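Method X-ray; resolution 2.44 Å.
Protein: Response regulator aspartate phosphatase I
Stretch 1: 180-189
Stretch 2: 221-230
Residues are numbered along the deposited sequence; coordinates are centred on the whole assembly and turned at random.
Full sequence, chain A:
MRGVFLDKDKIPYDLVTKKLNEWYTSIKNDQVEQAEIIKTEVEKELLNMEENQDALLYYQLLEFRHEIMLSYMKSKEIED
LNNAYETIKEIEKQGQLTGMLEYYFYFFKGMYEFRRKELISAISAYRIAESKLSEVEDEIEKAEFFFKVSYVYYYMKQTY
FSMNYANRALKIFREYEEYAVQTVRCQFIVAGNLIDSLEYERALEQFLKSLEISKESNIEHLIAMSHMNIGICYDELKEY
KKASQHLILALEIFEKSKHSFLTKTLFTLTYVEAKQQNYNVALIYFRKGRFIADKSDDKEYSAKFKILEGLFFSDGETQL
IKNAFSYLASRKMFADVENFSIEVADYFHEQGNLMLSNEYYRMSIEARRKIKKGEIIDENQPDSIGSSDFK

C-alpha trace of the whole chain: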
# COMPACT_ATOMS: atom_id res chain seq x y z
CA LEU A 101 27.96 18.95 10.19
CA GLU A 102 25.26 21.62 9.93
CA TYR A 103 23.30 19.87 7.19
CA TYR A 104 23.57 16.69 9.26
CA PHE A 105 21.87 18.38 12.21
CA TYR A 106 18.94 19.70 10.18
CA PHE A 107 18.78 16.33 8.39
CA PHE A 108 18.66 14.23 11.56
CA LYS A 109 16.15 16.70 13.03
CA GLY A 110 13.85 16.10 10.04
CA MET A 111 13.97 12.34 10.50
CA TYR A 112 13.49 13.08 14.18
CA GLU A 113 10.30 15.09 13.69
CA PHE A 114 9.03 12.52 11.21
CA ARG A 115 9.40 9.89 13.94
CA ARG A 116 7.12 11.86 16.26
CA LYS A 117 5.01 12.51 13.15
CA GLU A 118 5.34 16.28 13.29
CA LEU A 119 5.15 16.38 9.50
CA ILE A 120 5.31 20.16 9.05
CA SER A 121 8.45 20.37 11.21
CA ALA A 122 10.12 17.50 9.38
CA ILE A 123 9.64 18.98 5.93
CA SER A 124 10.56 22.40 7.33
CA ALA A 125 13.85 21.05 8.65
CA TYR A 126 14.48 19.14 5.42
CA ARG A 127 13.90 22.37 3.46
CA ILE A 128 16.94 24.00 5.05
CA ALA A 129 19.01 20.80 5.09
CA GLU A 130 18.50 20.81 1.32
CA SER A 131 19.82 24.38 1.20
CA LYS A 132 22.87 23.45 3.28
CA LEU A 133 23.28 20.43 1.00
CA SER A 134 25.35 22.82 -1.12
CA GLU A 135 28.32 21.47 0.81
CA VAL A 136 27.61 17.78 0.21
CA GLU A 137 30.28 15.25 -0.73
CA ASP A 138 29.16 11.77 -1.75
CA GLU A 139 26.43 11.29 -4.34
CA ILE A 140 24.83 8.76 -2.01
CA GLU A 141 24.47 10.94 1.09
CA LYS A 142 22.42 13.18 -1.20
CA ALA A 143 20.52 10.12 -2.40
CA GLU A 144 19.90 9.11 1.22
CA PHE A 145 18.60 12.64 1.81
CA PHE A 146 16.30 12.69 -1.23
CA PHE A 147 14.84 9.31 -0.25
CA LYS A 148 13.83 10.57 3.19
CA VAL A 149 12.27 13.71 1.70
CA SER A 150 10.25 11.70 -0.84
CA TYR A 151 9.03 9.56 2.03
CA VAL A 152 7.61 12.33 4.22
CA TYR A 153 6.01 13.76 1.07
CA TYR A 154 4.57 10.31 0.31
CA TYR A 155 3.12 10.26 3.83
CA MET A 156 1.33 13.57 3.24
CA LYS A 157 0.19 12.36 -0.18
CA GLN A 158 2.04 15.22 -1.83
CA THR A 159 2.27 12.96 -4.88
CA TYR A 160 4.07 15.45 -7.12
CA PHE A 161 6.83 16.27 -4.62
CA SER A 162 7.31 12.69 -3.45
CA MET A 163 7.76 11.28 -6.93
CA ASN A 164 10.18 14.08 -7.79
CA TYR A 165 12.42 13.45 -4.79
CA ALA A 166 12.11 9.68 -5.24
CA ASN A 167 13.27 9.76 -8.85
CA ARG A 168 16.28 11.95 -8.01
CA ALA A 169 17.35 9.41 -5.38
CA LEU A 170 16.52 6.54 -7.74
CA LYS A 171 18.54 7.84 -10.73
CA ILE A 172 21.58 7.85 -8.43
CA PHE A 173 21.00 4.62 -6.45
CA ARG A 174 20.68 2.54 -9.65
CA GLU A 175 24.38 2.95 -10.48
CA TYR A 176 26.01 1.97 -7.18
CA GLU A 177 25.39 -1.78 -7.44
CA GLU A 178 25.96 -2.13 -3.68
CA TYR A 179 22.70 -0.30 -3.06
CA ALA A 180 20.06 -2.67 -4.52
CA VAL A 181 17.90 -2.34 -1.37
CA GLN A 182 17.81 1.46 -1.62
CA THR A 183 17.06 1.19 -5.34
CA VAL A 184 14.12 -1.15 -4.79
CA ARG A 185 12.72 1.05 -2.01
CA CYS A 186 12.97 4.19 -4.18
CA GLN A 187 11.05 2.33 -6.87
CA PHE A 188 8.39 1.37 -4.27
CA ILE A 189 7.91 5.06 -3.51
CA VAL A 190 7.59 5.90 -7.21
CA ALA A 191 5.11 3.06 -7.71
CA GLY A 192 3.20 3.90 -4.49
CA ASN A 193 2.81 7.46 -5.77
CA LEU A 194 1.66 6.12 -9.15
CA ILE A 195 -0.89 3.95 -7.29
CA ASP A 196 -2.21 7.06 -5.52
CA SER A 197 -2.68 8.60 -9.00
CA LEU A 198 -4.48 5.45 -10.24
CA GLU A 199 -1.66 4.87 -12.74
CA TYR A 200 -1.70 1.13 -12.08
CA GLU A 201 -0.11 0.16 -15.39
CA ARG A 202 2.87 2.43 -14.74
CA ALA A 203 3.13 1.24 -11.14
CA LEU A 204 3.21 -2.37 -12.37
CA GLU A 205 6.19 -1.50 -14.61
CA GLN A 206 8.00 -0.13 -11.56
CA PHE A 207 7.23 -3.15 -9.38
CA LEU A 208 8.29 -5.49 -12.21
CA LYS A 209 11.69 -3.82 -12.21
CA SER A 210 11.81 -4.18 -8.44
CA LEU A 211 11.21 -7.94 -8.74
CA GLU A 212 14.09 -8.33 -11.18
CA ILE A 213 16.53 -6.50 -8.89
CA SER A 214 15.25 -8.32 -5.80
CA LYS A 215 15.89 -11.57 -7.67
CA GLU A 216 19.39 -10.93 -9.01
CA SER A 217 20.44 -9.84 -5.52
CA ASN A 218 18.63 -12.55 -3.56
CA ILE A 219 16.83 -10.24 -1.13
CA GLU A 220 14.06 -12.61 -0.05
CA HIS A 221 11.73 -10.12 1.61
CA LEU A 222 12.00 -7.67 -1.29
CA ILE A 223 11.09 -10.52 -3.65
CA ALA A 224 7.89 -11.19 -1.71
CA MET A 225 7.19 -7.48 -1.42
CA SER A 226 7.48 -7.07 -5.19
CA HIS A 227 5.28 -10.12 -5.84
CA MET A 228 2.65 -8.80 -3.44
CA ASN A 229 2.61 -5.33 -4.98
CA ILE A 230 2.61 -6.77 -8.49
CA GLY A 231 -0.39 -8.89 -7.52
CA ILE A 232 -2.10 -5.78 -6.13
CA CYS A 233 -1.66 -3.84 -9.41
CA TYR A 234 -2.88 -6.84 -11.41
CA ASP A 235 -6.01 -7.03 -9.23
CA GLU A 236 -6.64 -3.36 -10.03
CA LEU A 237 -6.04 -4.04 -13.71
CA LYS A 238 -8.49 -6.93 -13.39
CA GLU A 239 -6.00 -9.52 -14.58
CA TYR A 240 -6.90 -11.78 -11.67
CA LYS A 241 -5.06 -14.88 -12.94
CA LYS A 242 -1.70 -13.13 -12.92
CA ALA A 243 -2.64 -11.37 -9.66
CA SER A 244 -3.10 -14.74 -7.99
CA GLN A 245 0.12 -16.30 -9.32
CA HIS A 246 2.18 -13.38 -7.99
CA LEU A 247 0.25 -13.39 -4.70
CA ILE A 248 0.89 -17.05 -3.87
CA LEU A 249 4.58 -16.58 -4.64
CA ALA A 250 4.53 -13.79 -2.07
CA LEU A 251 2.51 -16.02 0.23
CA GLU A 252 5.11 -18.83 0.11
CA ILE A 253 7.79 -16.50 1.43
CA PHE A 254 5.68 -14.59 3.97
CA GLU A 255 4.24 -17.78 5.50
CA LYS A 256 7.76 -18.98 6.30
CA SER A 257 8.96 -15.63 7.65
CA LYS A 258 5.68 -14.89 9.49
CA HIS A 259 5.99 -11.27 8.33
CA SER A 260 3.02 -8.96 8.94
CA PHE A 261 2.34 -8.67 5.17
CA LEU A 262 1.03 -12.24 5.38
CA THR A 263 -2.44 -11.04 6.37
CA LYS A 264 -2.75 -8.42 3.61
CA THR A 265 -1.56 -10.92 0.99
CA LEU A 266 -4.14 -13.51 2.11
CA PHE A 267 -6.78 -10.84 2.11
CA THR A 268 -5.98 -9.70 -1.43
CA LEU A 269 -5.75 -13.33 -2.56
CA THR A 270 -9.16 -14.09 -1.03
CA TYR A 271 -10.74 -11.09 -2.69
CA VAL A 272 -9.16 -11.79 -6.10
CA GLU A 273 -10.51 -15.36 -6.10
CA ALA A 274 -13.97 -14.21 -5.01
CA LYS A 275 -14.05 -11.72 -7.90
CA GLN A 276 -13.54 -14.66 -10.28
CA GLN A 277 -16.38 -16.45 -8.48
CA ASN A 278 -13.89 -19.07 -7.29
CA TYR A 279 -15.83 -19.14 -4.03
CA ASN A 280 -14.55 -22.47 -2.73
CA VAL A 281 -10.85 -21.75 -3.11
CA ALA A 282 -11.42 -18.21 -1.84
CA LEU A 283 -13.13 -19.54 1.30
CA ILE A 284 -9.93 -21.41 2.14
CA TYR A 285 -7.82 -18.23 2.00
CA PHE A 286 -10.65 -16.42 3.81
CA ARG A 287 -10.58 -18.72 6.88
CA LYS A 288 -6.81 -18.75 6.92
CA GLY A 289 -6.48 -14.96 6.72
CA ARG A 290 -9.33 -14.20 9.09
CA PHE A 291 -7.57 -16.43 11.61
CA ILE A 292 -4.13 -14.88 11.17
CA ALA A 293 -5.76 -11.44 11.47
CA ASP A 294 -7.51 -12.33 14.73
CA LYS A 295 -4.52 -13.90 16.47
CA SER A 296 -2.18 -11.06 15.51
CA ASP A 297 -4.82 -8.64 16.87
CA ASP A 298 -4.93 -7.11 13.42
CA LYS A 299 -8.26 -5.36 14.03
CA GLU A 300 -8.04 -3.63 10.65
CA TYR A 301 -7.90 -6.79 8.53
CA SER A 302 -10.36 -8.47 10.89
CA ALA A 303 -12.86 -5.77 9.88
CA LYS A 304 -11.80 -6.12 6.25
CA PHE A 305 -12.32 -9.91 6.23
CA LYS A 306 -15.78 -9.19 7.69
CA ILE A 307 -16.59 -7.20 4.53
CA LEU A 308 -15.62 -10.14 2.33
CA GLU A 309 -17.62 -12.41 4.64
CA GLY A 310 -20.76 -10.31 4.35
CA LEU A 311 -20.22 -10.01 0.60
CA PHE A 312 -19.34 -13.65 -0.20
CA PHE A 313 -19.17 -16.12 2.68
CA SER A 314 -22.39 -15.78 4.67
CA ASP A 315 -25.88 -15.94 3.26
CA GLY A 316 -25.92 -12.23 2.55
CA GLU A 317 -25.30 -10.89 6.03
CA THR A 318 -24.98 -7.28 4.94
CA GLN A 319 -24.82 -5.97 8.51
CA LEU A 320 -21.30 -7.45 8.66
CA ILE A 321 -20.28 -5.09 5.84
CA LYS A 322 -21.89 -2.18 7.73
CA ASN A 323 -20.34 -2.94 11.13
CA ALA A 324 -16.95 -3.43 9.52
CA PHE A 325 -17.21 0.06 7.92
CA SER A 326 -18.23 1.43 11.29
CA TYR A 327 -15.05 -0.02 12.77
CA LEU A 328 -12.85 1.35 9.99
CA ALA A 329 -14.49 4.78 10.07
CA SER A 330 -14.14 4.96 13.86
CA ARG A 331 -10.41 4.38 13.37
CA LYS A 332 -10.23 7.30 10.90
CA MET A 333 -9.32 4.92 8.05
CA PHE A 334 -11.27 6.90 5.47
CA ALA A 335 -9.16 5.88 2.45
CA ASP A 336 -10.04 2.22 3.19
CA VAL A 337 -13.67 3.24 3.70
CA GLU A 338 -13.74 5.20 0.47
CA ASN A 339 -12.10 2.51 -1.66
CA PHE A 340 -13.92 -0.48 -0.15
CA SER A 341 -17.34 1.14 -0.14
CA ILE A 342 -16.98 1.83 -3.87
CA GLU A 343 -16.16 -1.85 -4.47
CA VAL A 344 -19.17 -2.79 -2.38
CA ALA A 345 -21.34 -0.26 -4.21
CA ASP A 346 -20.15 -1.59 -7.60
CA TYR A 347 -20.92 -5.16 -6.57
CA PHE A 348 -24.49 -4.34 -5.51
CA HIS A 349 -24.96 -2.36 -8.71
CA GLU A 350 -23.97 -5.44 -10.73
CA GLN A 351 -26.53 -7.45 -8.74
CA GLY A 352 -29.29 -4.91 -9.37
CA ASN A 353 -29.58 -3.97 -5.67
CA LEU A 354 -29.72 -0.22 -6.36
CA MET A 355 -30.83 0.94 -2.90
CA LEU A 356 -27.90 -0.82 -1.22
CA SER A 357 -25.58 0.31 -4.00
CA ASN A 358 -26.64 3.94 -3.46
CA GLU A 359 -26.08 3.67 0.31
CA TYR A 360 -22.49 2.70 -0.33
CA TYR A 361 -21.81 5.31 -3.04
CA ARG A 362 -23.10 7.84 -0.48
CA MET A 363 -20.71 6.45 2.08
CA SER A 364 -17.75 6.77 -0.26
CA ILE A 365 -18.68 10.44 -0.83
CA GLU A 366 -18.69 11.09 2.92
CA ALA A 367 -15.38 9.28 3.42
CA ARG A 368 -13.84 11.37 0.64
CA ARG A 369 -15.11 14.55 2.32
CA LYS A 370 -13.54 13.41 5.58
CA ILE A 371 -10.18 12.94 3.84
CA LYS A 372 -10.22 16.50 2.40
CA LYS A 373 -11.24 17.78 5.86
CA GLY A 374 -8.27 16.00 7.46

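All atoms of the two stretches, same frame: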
# COMPACT_ATOMS: atom_id res chain seq x y z
N ALA A 180 21.29 -2.04 -4.03
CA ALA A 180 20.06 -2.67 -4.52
C ALA A 180 18.83 -2.38 -3.64
O ALA A 180 17.79 -1.95 -4.15
CB ALA A 180 20.26 -4.18 -4.68
N VAL A 181 18.96 -2.60 -2.34
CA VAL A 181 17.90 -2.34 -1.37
C VAL A 181 17.34 -0.92 -1.49
O VAL A 181 16.12 -0.73 -1.54
CB VAL A 181 18.38 -2.59 0.07
CG1 VAL A 181 17.32 -2.15 1.08
CG2 VAL A 181 18.73 -4.06 0.27
N GLN A 182 18.23 0.06 -1.51
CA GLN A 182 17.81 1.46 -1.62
C GLN A 182 17.12 1.72 -2.95
O GLN A 182 16.13 2.46 -3.03
CB GLN A 182 18.99 2.42 -1.43
CG GLN A 182 19.54 2.46 -0.01
CD GLN A 182 20.48 1.30 0.29
OE1 GLN A 182 20.90 0.58 -0.61
NE2 GLN A 182 20.80 1.12 1.57
N THR A 183 17.64 1.09 -4.00
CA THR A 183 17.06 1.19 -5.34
C THR A 183 15.64 0.66 -5.37
O THR A 183 14.73 1.35 -5.85
CB THR A 183 17.92 0.44 -6.37
OG1 THR A 183 19.13 1.17 -6.59
CG2 THR A 183 17.18 0.30 -7.69
N VAL A 184 15.44 -0.55 -4.86
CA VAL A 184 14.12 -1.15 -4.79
C VAL A 184 13.14 -0.28 -4.01
O VAL A 184 12.01 -0.05 -4.45
CB VAL A 184 14.16 -2.55 -4.14
CG1 VAL A 184 12.75 -3.04 -3.84
CG2 VAL A 184 14.89 -3.53 -5.04
N ARG A 185 13.58 0.21 -2.85
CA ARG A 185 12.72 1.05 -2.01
C ARG A 185 12.31 2.35 -2.70
O ARG A 185 11.14 2.75 -2.62
CB ARG A 185 13.39 1.33 -0.67
CG ARG A 185 13.55 0.10 0.21
CD ARG A 185 14.21 0.45 1.53
NE ARG A 185 14.39 -0.72 2.38
CZ ARG A 185 15.17 -0.75 3.45
NH1 ARG A 185 15.86 0.33 3.80
NH2 ARG A 185 15.27 -1.86 4.17
N CYS A 186 13.26 2.99 -3.39
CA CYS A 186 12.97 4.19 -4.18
C CYS A 186 11.89 3.91 -5.22
O CYS A 186 10.93 4.67 -5.35
CB CYS A 186 14.22 4.71 -4.90
SG CYS A 186 15.37 5.58 -3.82
N GLN A 187 12.06 2.80 -5.93
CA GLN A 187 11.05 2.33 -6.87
C GLN A 187 9.68 2.07 -6.22
O GLN A 187 8.65 2.33 -6.83
CB GLN A 187 11.54 1.08 -7.61
CG GLN A 187 12.77 1.28 -8.47
CD GLN A 187 13.30 -0.03 -9.04
OE1 GLN A 187 13.15 -1.09 -8.44
NE2 GLN A 187 13.91 0.05 -10.22
N PHE A 188 9.67 1.57 -4.98
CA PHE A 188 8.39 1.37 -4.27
C PHE A 188 7.71 2.71 -4.07
O PHE A 188 6.50 2.81 -4.19
CB PHE A 188 8.56 0.67 -2.90
CG PHE A 188 8.77 -0.82 -2.98
CD1 PHE A 188 8.96 -1.47 -4.20
CD2 PHE A 188 8.79 -1.59 -1.82
CE1 PHE A 188 9.17 -2.85 -4.27
CE2 PHE A 188 9.00 -2.98 -1.88
CZ PHE A 188 9.19 -3.61 -3.10
N ILE A 189 8.49 3.73 -3.72
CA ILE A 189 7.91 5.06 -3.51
C ILE A 189 7.31 5.57 -4.81
O ILE A 189 6.18 6.06 -4.83
CB ILE A 189 8.96 6.07 -2.98
CG1 ILE A 189 9.64 5.54 -1.72
CG2 ILE A 189 8.31 7.42 -2.69
CD1 ILE A 189 8.71 5.45 -0.53
N HIS A 221 12.89 -10.91 1.22
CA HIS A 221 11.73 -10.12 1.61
C HIS A 221 11.30 -9.13 0.53
O HIS A 221 10.11 -8.87 0.34
CB HIS A 221 11.97 -9.39 2.93
CG HIS A 221 10.72 -8.84 3.53
ND1 HIS A 221 10.50 -7.48 3.70
CD2 HIS A 221 9.59 -9.45 3.98
CE1 HIS A 221 9.31 -7.29 4.23
NE2 HIS A 221 8.74 -8.47 4.41
N LEU A 222 12.28 -8.58 -0.18
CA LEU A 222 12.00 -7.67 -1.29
C LEU A 222 11.37 -8.41 -2.48
O LEU A 222 10.61 -7.82 -3.24
CB LEU A 222 13.26 -6.93 -1.71
CG LEU A 222 13.70 -5.88 -0.69
CD1 LEU A 222 14.83 -5.03 -1.24
CD2 LEU A 222 12.52 -5.02 -0.27
N ILE A 223 11.69 -9.69 -2.61
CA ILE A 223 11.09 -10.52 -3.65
C ILE A 223 9.60 -10.71 -3.36
O ILE A 223 8.75 -10.54 -4.24
CB ILE A 223 11.78 -11.90 -3.75
CG1 ILE A 223 13.14 -11.76 -4.44
CG2 ILE A 223 10.91 -12.90 -4.50
CD1 ILE A 223 13.96 -13.07 -4.49
N ALA A 224 9.28 -11.04 -2.12
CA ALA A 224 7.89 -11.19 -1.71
C ALA A 224 7.15 -9.86 -1.76
O ALA A 224 5.97 -9.81 -2.12
CB ALA A 224 7.80 -11.79 -0.33
N MET A 225 7.83 -8.78 -1.39
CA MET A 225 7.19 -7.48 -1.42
C MET A 225 6.84 -7.06 -2.85
O MET A 225 5.75 -6.55 -3.11
CB MET A 225 8.03 -6.42 -0.71
CG MET A 225 7.96 -6.52 0.80
SD MET A 225 8.74 -5.12 1.63
CE MET A 225 7.61 -3.80 1.23
N SER A 226 7.75 -7.33 -3.79
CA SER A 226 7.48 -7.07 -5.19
C SER A 226 6.32 -7.92 -5.70
O SER A 226 5.39 -7.40 -6.32
CB SER A 226 8.72 -7.33 -6.05
OG SER A 226 9.79 -6.50 -5.65
N HIS A 227 6.38 -9.22 -5.45
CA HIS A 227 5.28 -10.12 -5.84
C HIS A 227 3.94 -9.62 -5.34
O HIS A 227 2.97 -9.52 -6.10
CB HIS A 227 5.53 -11.53 -5.31
CG HIS A 227 6.49 -12.33 -6.14
ND1 HIS A 227 6.44 -12.35 -7.52
CD2 HIS A 227 7.50 -13.15 -5.79
CE1 HIS A 227 7.40 -13.14 -7.98
NE2 HIS A 227 8.06 -13.64 -6.94
N MET A 228 3.88 -9.28 -4.05
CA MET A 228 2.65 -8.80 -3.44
C MET A 228 2.13 -7.55 -4.16
O MET A 228 0.96 -7.46 -4.53
CB MET A 228 2.87 -8.50 -1.95
CG MET A 228 1.60 -8.09 -1.19
SD MET A 228 1.95 -7.48 0.49
CE MET A 228 2.81 -5.96 0.15
N ASN A 229 3.01 -6.58 -4.36
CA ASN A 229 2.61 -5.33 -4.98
C ASN A 229 2.25 -5.49 -6.45
O ASN A 229 1.33 -4.84 -6.95
CB ASN A 229 3.71 -4.29 -4.80
CG ASN A 229 3.74 -3.74 -3.40
OD1 ASN A 229 2.70 -3.37 -2.85
ND2 ASN A 229 4.93 -3.67 -2.81
N ILE A 230 2.97 -6.38 -7.14
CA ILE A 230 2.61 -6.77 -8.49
C ILE A 230 1.20 -7.35 -8.54
O ILE A 230 0.39 -6.94 -9.36
CB ILE A 230 3.63 -7.77 -9.09
CG1 ILE A 230 4.93 -7.02 -9.45
CG2 ILE A 230 3.08 -8.42 -10.33
CD1 ILE A 230 6.09 -7.94 -9.77

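Two helical segments of Response regulator aspartate phosphatase I, 180-189 and 221-230, run side by side in nearly the same direction, their N-to-C vectors 18° apart and their axes 11.5 Å apart at closest approach. At that spacing the backbones stay apart, and the gap is bridged by side chains, chiefly Phe188 from the first helix and Leu222 from the second. The contact is small, 300 Å² summed over both sides, and no hydrogen bond crosses it.

Phe188 points its CA-to-CB bond toward the second helix. With chi1 at -78° (m) and chi2 at 8°, the ring extends across the gap and enters a hole formed by Leu222, Met225, Ser226 and Asn229, spaced i, i+3, i+4, i+7 over two turns of the helix. The surroundings of the ring differ by direction. Met225 CE lies at the ring edge, 3.5 Å from Phe188 CE2, the closest approach in the contact. Ser226 OG is also near the ring plane, 3.9 Å from Phe188 CZ. Asn229 ND2 sits over one face, 4.2 Å from Phe188 CE2, while Leu222 CD2 approaches obliquely, 4.4 Å from the same CE2 atom.

Leu222 starts sideways from its helix, but its m,t rotamer (chi1 -71°, chi2 -172°) brings the end of the side chain nearer the first helix. Leu222 CD1 packs 3.9 Å from Val184 CB and 4.3 Å from Val181 CG2; Leu222 CD2 lies 4.1 Å from Val184 CG1 as well as near the Phe188 ring. Val184 points toward the second helix and Val181 sideways; both are t, with chi1 of 169° and 173°. The Val184 and Leu222 CA atoms, 7.7 Å apart, mark the register here, and one turn on the Phe188 and Ser226 CA atoms are 8.5 Å apart.

Met225 leaves its helix toward the first with chi1 m and chi2 t; chi3 then turns to 70° (p), and this last bend carries CE to the ring edge. Ser226, at chi1 -60° (m), folds its hydroxyl back on its own helix, where OG donates to Leu222 O at 2.9 Å. Leu222 O also accepts from Ser226 N at 3.0 Å, so the serine presents a small, already bonded group to the ring. Asn229, also m (chi1 -76°), places ND2 3.0 Å from Met225 O while the same atom lies over one face of the Phe188 ring.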